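Local atomic coordinates of transcriptional regulator (Bacillus halodurans, PDB entry 1Z4E), a protein that probably transfers acyl groups, as a member of the GNAT acetyltransferase family. Residues Val5-Ala10 / Ile58-Gly63. Residues are numbered along the deposited sequence; the frame is centred on the assembly and turned at random.
Sequences VTIREA and IVACNG
CG2 of I7 meets CG2 of I58 at 3.6 Å, the two side chains crossing obliquely; both methyls stand anti to their own backbone N, and W109 of helix 102-116 packs against both residues. On the same face as I7, A60 receives CG2 of V5 on its CB at 4.3 Å. M18 of helix 15-24 packs on A10 and V59 on the opposite side, where CB of A10 rests 3.8 Å from CG1 of V59. Between these faces the backbones pair antiparallel. T6 and C61 form one hydrogen-bonded pair: T6 N reaches a lone pair of C61 O almost straight (170° at the hydrogen), and C61 N returns a short 2.6 Å bond to T6 O. R8 and V59 form the next, with V59 N lying nearly along the C=O axis of R8. R8 leaves its strand with CG in the crowded position between N and carbonyl carbon (chi1 59°), then runs extended, so that its guanidinium lies over V59 and C61: CG2 of V59 sits 3.7 Å above its plane toward the rim, and SG of C61 is 3.6 Å from NH2 of R8. NH1 of R8 donates to E9 O from above that carbonyl's plane, a bent bond (141°), and forms a salt bridge with D14; the two probably limit the group's rotation. At the polar edge a water bonds T6 OG1 and accepts from G63 N. This is the antiparallel pairing of strand 6-9, outermost in this chain's sheet, with strand 55-62 in the mixed sheet of the GNAT fold.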
loop_
_atom_site.group_PDB
_atom_site.type_symbol
_atom_site.label_atom_id
_atom_site.label_comp_id
_atom_site.label_asym_id
_atom_site.label_seq_id
_atom_site.Cartn_x
_atom_site.Cartn_y
_atom_site.Cartn_z
ATOM N N VAL A 5 16.154 -21.283 7.228
ATOM C CA VAL A 5 14.802 -21.101 7.731
ATOM C C VAL A 5 13.720 -21.689 6.846
ATOM O O VAL A 5 13.921 -21.936 5.657
ATOM C CB VAL A 5 14.466 -19.605 7.941
ATOM C CG1 VAL A 5 15.492 -18.968 8.856
ATOM C CG2 VAL A 5 14.404 -18.880 6.598
ATOM N N THR A 6 12.568 -21.912 7.465
ATOM C CA THR A 6 11.380 -22.421 6.802
ATOM C C THR A 6 10.477 -21.196 6.701
ATOM O O THR A 6 10.289 -20.480 7.686
ATOM C CB THR A 6 10.684 -23.492 7.665
ATOM O OG1 THR A 6 11.470 -24.691 7.650
ATOM C CG2 THR A 6 9.283 -23.794 7.133
ATOM N N ILE A 7 9.931 -20.942 5.518
ATOM C CA ILE A 7 9.057 -19.786 5.336
ATOM C C ILE A 7 7.671 -20.289 4.948
ATOM O O ILE A 7 7.541 -21.148 4.075
ATOM C CB ILE A 7 9.622 -18.851 4.245
ATOM C CG1 ILE A 7 10.994 -18.330 4.690
ATOM C CG2 ILE A 7 8.655 -17.694 3.973
ATOM C CD1 ILE A 7 11.723 -17.527 3.631
ATOM N N ARG A 8 6.642 -19.752 5.602
ATOM C CA ARG A 8 5.258 -20.171 5.360
ATOM C C ARG A 8 4.283 -19.109 5.858
ATOM O O ARG A 8 4.682 -18.158 6.532
ATOM C CB ARG A 8 4.968 -21.459 6.130
ATOM C CG ARG A 8 5.175 -21.282 7.649
ATOM C CD ARG A 8 4.771 -22.524 8.442
ATOM N NE ARG A 8 5.128 -22.404 9.858
ATOM C CZ ARG A 8 4.504 -21.629 10.744
ATOM N NH1 ARG A 8 3.467 -20.881 10.383
ATOM N NH2 ARG A 8 4.922 -21.602 12.002
ATOM N N GLU A 9 3.002 -19.278 5.534
ATOM C CA GLU A 9 1.991 -18.340 6.012
ATOM C C GLU A 9 1.864 -18.573 7.520
ATOM O O GLU A 9 2.026 -19.692 7.995
ATOM C CB GLU A 9 0.633 -18.590 5.338
ATOM C CG GLU A 9 0.609 -18.321 3.842
ATOM C CD GLU A 9 -0.804 -18.305 3.283
ATOM O OE1 GLU A 9 -1.568 -17.376 3.613
ATOM O OE2 GLU A 9 -1.154 -19.224 2.515
ATOM N N ALA A 10 1.587 -17.517 8.270
ATOM C CA ALA A 10 1.449 -17.636 9.716
ATOM C C ALA A 10 0.105 -18.260 10.092
ATOM O O ALA A 10 -0.836 -18.250 9.299
ATOM C CB ALA A 10 1.575 -16.249 10.363
ATOM N N ILE A 58 3.345 -13.593 6.641
ATOM C CA ILE A 58 4.367 -14.589 6.348
ATOM C C ILE A 58 5.421 -14.610 7.449
ATOM O O ILE A 58 5.874 -13.554 7.889
ATOM C CB ILE A 58 5.083 -14.246 5.024
ATOM C CG1 ILE A 58 4.048 -14.005 3.917
ATOM C CG2 ILE A 58 6.068 -15.337 4.664
ATOM C CD1 ILE A 58 3.117 -15.188 3.655
ATOM N N VAL A 59 5.811 -15.807 7.885
ATOM C CA VAL A 59 6.835 -15.930 8.919
ATOM C C VAL A 59 8.003 -16.813 8.483
ATOM O O VAL A 59 7.836 -17.744 7.678
ATOM C CB VAL A 59 6.262 -16.520 10.248
ATOM C CG1 VAL A 59 5.288 -15.530 10.895
ATOM C CG2 VAL A 59 5.581 -17.867 9.988
ATOM N N ALA A 60 9.189 -16.481 8.999
ATOM C CA ALA A 60 10.415 -17.235 8.759
ATOM C C ALA A 60 10.571 -18.007 10.066
ATOM O O ALA A 60 10.510 -17.418 11.151
ATOM C CB ALA A 60 11.595 -16.290 8.558
ATOM N N CYS A 61 10.779 -19.314 9.968
ATOM C CA CYS A 61 10.863 -20.150 11.154
ATOM C C CYS A 61 12.138 -20.966 11.320
ATOM O O CYS A 61 12.731 -21.427 10.345
ATOM C CB CYS A 61 9.680 -21.122 11.160
ATOM S SG CYS A 61 8.095 -20.373 10.729
ATOM N N ASN A 62 12.537 -21.131 12.578
ATOM C CA ASN A 62 13.690 -21.941 12.969
ATOM C C ASN A 62 12.993 -22.967 13.856
ATOM O O ASN A 62 13.044 -22.887 15.085
ATOM C CB ASN A 62 14.685 -21.110 13.790
ATOM C CG ASN A 62 15.846 -21.939 14.315
ATOM O OD1 ASN A 62 16.484 -22.669 13.564
ATOM N ND2 ASN A 62 16.128 -21.821 15.610
ATOM N N GLY A 63 12.319 -23.926 13.227
ATOM C CA GLY A 63 11.567 -24.899 13.995
ATOM C C GLY A 63 10.353 -24.118 14.471
ATOM O O GLY A 63 9.725 -23.418 13.675
HETATM O O HOH W 1 12.158 -24.720 10.400
#